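Nucleoside kinase (Methanococcus jannaschii, PDB 2C4E) phosphorylates a broad range of nucleosides to their monophosphates, most active on inosine, guanosine and cytidine, with ATP as the preferred phosphate donor and magnesium or manganese as cofactor. Local coordinates at residues I212-S217 with S248-F253; I229-I234 with C266-A271. All coordinates share one frame; numbering follows the deposited sequence.

Contact 1. Residues I212-S217 with S248-F253; sequences IVTKGS and SYRAGF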
loop_
_atom_site.group_PDB
_atom_site.type_symbol
_atom_site.label_atom_id
_atom_site.label_comp_id
_atom_site.label_asym_id
_atom_site.label_seq_id
_atom_site.Cartn_x
_atom_site.Cartn_y
_atom_site.Cartn_z
ATOM N N ILE A 212 -21.473 -17.786 -19.838
ATOM C CA ILE A 212 -20.586 -17.012 -20.668
ATOM C C ILE A 212 -19.174 -17.233 -20.157
ATOM O O ILE A 212 -18.828 -16.859 -19.028
ATOM C CB ILE A 212 -20.937 -15.519 -20.626
ATOM C CG1 ILE A 212 -22.411 -15.297 -21.034
ATOM C CG2 ILE A 212 -19.965 -14.762 -21.541
ATOM C CD1 ILE A 212 -23.374 -15.177 -19.858
ATOM N N VAL A 213 -18.378 -17.897 -20.972
ATOM C CA VAL A 213 -16.995 -18.168 -20.644
ATOM C C VAL A 213 -16.117 -17.231 -21.454
ATOM O O VAL A 213 -16.097 -17.279 -22.684
ATOM C CB VAL A 213 -16.617 -19.640 -20.917
ATOM C CG1 VAL A 213 -15.151 -19.882 -20.595
ATOM C CG2 VAL A 213 -17.522 -20.587 -20.128
ATOM N N THR A 214 -15.408 -16.370 -20.750
ATOM C CA THR A 214 -14.544 -15.401 -21.379
ATOM C C THR A 214 -13.114 -15.914 -21.381
ATOM O O THR A 214 -12.644 -16.510 -20.405
ATOM C CB THR A 214 -14.667 -14.054 -20.639
ATOM O OG1 THR A 214 -14.493 -14.272 -19.231
ATOM C CG2 THR A 214 -16.069 -13.523 -20.733
ATOM N N LYS A 215 -12.442 -15.693 -22.507
ATOM C CA LYS A 215 -11.093 -16.183 -22.752
ATOM C C LYS A 215 -10.161 -15.034 -23.174
ATOM O O LYS A 215 -9.136 -15.263 -23.793
ATOM C CB LYS A 215 -11.128 -17.271 -23.832
ATOM C CG LYS A 215 -12.216 -18.324 -23.650
ATOM C CD LYS A 215 -12.283 -19.270 -24.838
ATOM C CE LYS A 215 -13.372 -20.315 -24.661
ATOM N NZ LYS A 215 -13.667 -21.031 -25.933
ATOM N N GLY A 216 -10.527 -13.802 -22.829
ATOM C CA GLY A 216 -9.707 -12.631 -23.124
ATOM C C GLY A 216 -9.375 -12.417 -24.596
ATOM O O GLY A 216 -10.243 -12.042 -25.387
ATOM N N SER A 217 -8.115 -12.636 -24.958
ATOM C CA SER A 217 -7.647 -12.386 -26.320
ATOM C C SER A 217 -8.120 -13.449 -27.326
ATOM O O SER A 217 -8.042 -13.232 -28.536
ATOM C CB SER A 217 -6.120 -12.324 -26.358
ATOM O OG SER A 217 -5.550 -13.565 -25.977
ATOM N N SER A 248 -15.606 -4.655 -17.901
ATOM C CA SER A 248 -16.152 -3.907 -19.026
ATOM C C SER A 248 -16.907 -4.790 -20.012
ATOM O O SER A 248 -17.886 -4.343 -20.589
ATOM C CB SER A 248 -15.065 -3.122 -19.752
ATOM O OG SER A 248 -14.221 -3.982 -20.479
ATOM N N TYR A 249 -16.462 -6.030 -20.193
ATOM C CA TYR A 249 -17.179 -6.984 -21.026
ATOM C C TYR A 249 -18.549 -7.247 -20.420
ATOM O O TYR A 249 -19.533 -7.294 -21.122
ATOM C CB TYR A 249 -16.426 -8.309 -21.118
ATOM C CG TYR A 249 -17.116 -9.375 -21.958
ATOM C CD1 TYR A 249 -16.686 -9.648 -23.263
ATOM C CD2 TYR A 249 -18.172 -10.130 -21.450
ATOM C CE1 TYR A 249 -17.308 -10.607 -24.036
ATOM C CE2 TYR A 249 -18.800 -11.116 -22.230
ATOM C CZ TYR A 249 -18.350 -11.350 -23.517
ATOM O OH TYR A 249 -18.957 -12.325 -24.295
ATOM N N ARG A 250 -18.594 -7.475 -19.109
ATOM C CA ARG A 250 -19.860 -7.678 -18.421
ATOM C C ARG A 250 -20.752 -6.433 -18.508
ATOM O O ARG A 250 -21.939 -6.559 -18.777
ATOM C CB ARG A 250 -19.619 -8.135 -16.977
ATOM C CG ARG A 250 -19.125 -9.586 -16.898
ATOM C CD ARG A 250 -17.823 -9.754 -16.184
ATOM N NE ARG A 250 -17.331 -11.132 -16.148
ATOM C CZ ARG A 250 -16.416 -11.651 -16.958
ATOM N NH1 ARG A 250 -15.881 -10.943 -17.946
ATOM N NH2 ARG A 250 -16.035 -12.917 -16.789
ATOM N N ALA A 251 -20.174 -5.247 -18.339
ATOM C CA ALA A 251 -20.907 -3.997 -18.485
ATOM C C ALA A 251 -21.557 -3.896 -19.860
ATOM O O ALA A 251 -22.736 -3.571 -19.973
ATOM C CB ALA A 251 -19.994 -2.797 -18.222
ATOM N N GLY A 252 -20.798 -4.208 -20.904
ATOM C CA GLY A 252 -21.303 -4.149 -22.262
ATOM C C GLY A 252 -22.379 -5.184 -22.520
ATOM O O GLY A 252 -23.421 -4.873 -23.109
ATOM N N PHE A 253 -22.125 -6.414 -22.067
ATOM C CA PHE A 253 -23.041 -7.530 -22.287
ATOM C C PHE A 253 -24.404 -7.242 -21.654
ATOM O O PHE A 253 -25.435 -7.389 -22.271
ATOM C CB PHE A 253 -22.444 -8.798 -21.686
ATOM C CG PHE A 253 -23.167 -10.053 -22.062
ATOM C CD1 PHE A 253 -22.614 -10.916 -22.990
ATOM C CD2 PHE A 253 -24.377 -10.392 -21.471
ATOM C CE1 PHE A 253 -23.269 -12.066 -23.355
ATOM C CE2 PHE A 253 -25.033 -11.558 -21.839
ATOM C CZ PHE A 253 -24.454 -12.397 -22.781
#
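T214 and R250 reach toward each other tip to tip, and the meeting is a hydrogen bond: R250 NH2 donates to T214 OG1 over 3.2 Å, with an N-H...O angle of 158°. The hydroxyl lies close to the plane of the guanidinium, at its edge. R250 leaves the helix with CG beside its own backbone N, and a bend at chi2 turns CD off the extended line. The same NH2 makes a salt bridge to D160, while NH1 bonds to the carbonyl of G246, so the guanidinium has three partners, T214, D160 and G246.

T214 has a second branch with a different job. Its chi1 of 51° puts OG1 between the backbone N and the carbonyl carbon, and CG2, anti to the carbonyl carbon, lies over one face of the Y249 ring, a CH-pi contact 4.1 Å from the ring centroid and offset toward the rim. The two side chains run past each other in opposite directions.

Strand 210-214 belongs to the large central sheet of the ribokinase fold, and helix 245-258 packs on it, the two short segments running at 145° to each other. T214 opens the ATP-binding run T214-G219, and its hydroxyl also bonds N186, another ATP-binding residue; R250 is inferred to stabilise the transition state. An alanine in place of R250 would probably leave D160 without its charged mate and T214 OG1 without this donor.

I212 carries the apolar part of the contact. Its CG2 lies 3.9 Å from Y249 CE2, beside the hydroxyl that is hydrogen-bonded to S220, and the two side chains cross obliquely. One turn on from Y249, F253 CZ meets I212 CG1 at 4.0 Å, again tip to tip, and the F253 ring in turn packs edge-to-face with F184.

Contact 2. Residues I229-I234 with C266-A271; sequences IEIPCI and CGLIGA
I231 brings its CG2 methyl down onto the backbone of helix 263-277, 3.5 Å from G267 O and not much farther from the carbonyl carbon of the same residue. CG2 stands anti to the backbone N, with CG1 beside that N (chi1 -51°), and the two branches divide the work: CG1 and CD1 both meet the CA of G267. A CB on G267 would point toward the strand and run into CD1, so the bare glycine is what lets the isoleucine settle against the helix. I231 CA and G267 CA come to 6.1 Å, and I234 CA and A271 CA to 5.8 Å.

The apolar side-chain contacts continue from there toward the C-terminal end of both segments. L268 does not point at the strand from its CA, but its CD2 methyl reaches P232 CD at 4.0 Å and I231 CG2 at a similar distance. A271 CB packs against I231 CG2 and, at 3.8 Å, against I234 CG1. The same methyl also packs against a carbonyl, with P232 O 3.6 Å from A271 CB.

No direct hydrogen bond joins the segments; the polar link is a single water. It accepts from I234 N at 3.0 Å and donates to A271 O at 2.8 Å, tying the chain just beyond the strand to the helix while A271 N remains in its helical bond to G267 O.

Here a helix packs on the edge strand of the large sheet of the ribokinase fold, nearly parallel to it, 19° between the axes of the short segments. Strand 228-231 is bonded through I229 and I231 to strand 220-223. Helix 263-277 also touches helix 245-258, through C266 and I269, and helix 290-299, where I269 meets W290 and V293.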
loop_
_atom_site.group_PDB
_atom_site.type_symbol
_atom_site.label_atom_id
_atom_site.label_comp_id
_atom_site.label_asym_id
_atom_site.label_seq_id
_atom_site.Cartn_x
_atom_site.Cartn_y
_atom_site.Cartn_z
ATOM N N ILE A 229 -22.600 -19.989 -28.954
ATOM C CA ILE A 229 -22.297 -18.798 -29.737
ATOM C C ILE A 229 -20.865 -18.371 -29.505
ATOM O O ILE A 229 -20.489 -18.014 -28.398
ATOM C CB ILE A 229 -23.218 -17.622 -29.339
ATOM C CG1 ILE A 229 -24.688 -18.057 -29.351
ATOM C CG2 ILE A 229 -22.961 -16.425 -30.253
ATOM C CD1 ILE A 229 -25.624 -17.024 -28.739
ATOM N N GLU A 230 -20.073 -18.373 -30.572
ATOM C CA GLU A 230 -18.685 -17.959 -30.493
ATOM C C GLU A 230 -18.547 -16.472 -30.796
ATOM O O GLU A 230 -18.990 -15.999 -31.841
ATOM C CB GLU A 230 -17.854 -18.784 -31.470
ATOM C CG GLU A 230 -17.924 -20.266 -31.166
ATOM C CD GLU A 230 -16.670 -20.776 -30.491
ATOM O OE1 GLU A 230 -16.312 -20.211 -29.440
ATOM O OE2 GLU A 230 -16.044 -21.724 -31.013
ATOM N N ILE A 231 -17.921 -15.752 -29.873
ATOM C CA ILE A 231 -17.734 -14.313 -29.972
ATOM C C ILE A 231 -16.250 -14.057 -30.132
ATOM O O ILE A 231 -15.474 -14.475 -29.282
ATOM C CB ILE A 231 -18.219 -13.613 -28.677
ATOM C CG1 ILE A 231 -19.639 -14.046 -28.307
ATOM C CG2 ILE A 231 -18.113 -12.103 -28.822
ATOM C CD1 ILE A 231 -20.707 -13.629 -29.317
ATOM N N PRO A 232 -15.829 -13.389 -31.206
ATOM C CA PRO A 232 -14.406 -13.096 -31.361
ATOM C C PRO A 232 -13.955 -11.995 -30.416
ATOM O O PRO A 232 -14.773 -11.239 -29.861
ATOM C CB PRO A 232 -14.279 -12.648 -32.831
ATOM C CG PRO A 232 -15.638 -12.805 -33.438
ATOM C CD PRO A 232 -16.616 -12.869 -32.337
ATOM N N CYS A 233 -12.650 -11.952 -30.196
ATOM C CA CYS A 233 -12.013 -10.822 -29.557
ATOM C C CYS A 233 -12.003 -9.673 -30.562
ATOM O O CYS A 233 -11.814 -9.902 -31.755
ATOM C CB CYS A 233 -10.587 -11.196 -29.166
ATOM S SG CYS A 233 -9.739 -9.933 -28.202
ATOM N N ILE A 234 -12.230 -8.453 -30.085
ATOM C CA ILE A 234 -12.204 -7.267 -30.932
ATOM C C ILE A 234 -10.869 -6.572 -30.707
ATOM O O ILE A 234 -10.525 -6.225 -29.579
ATOM C CB ILE A 234 -13.386 -6.316 -30.603
ATOM C CG1 ILE A 234 -14.731 -6.986 -30.926
ATOM C CG2 ILE A 234 -13.245 -4.992 -31.352
ATOM C CD1 ILE A 234 -15.049 -7.116 -32.415
ATOM N N CYS A 266 -25.116 -9.133 -27.614
ATOM C CA CYS A 266 -24.646 -8.807 -26.275
ATOM C C CYS A 266 -23.182 -9.171 -26.129
ATOM O O CYS A 266 -22.393 -8.388 -25.596
ATOM C CB CYS A 266 -25.472 -9.507 -25.210
ATOM S SG CYS A 266 -27.167 -8.894 -25.096
ATOM N N GLY A 267 -22.805 -10.348 -26.622
ATOM C CA GLY A 267 -21.427 -10.789 -26.575
ATOM C C GLY A 267 -20.500 -9.875 -27.354
ATOM O O GLY A 267 -19.418 -9.545 -26.881
ATOM N N LEU A 268 -20.941 -9.471 -28.545
ATOM C CA LEU A 268 -20.146 -8.607 -29.419
ATOM C C LEU A 268 -19.957 -7.226 -28.813
ATOM O O LEU A 268 -18.873 -6.670 -28.870
ATOM C CB LEU A 268 -20.799 -8.492 -30.801
ATOM C CG LEU A 268 -20.815 -9.763 -31.659
ATOM C CD1 LEU A 268 -21.822 -9.601 -32.816
ATOM C CD2 LEU A 268 -19.438 -10.086 -32.197
ATOM N N ILE A 269 -21.004 -6.692 -28.192
ATOM C CA ILE A 269 -20.888 -5.426 -27.490
ATOM C C ILE A 269 -19.943 -5.559 -26.302
ATOM O O ILE A 269 -19.142 -4.663 -26.064
ATOM C CB ILE A 269 -22.280 -4.911 -27.055
ATOM C CG1 ILE A 269 -23.111 -4.529 -28.286
ATOM C CG2 ILE A 269 -22.151 -3.773 -26.056
ATOM C CD1 ILE A 269 -22.714 -3.221 -28.967
ATOM N N GLY A 270 -20.040 -6.655 -25.546
ATOM C CA GLY A 270 -19.111 -6.887 -24.454
ATOM C C GLY A 270 -17.663 -6.865 -24.937
ATOM O O GLY A 270 -16.800 -6.182 -24.367
ATOM N N ALA A 271 -17.420 -7.594 -26.019
ATOM C CA ALA A 271 -16.092 -7.675 -26.632
ATOM C C ALA A 271 -15.610 -6.301 -27.085
ATOM O O ALA A 271 -14.474 -5.917 -26.820
ATOM C CB ALA A 271 -16.116 -8.623 -27.801
HETATM O O HOH W 1 -12.517 -7.935 -27.099
#

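Contacts 1 and 2 pack successive helices, 245-258 and 263-277, against the same large sheet, their centres about 7 Å apart. Contact 1 is the deeper: all its touching residues are buried, on an inner strand that leads into the ATP-binding residues, and charge and hydroxyl groups mix with its packing. Contact 2 lies farther from the chain's centre, about 17 Å against 10 Å, on the last strand, with P232 exposed; its chemistry is almost wholly apolar, with no charged group. The two meet directly, with Y249 CD1 3.4 Å from G270 C, and G252 O packs against the CG2 methyl of I269.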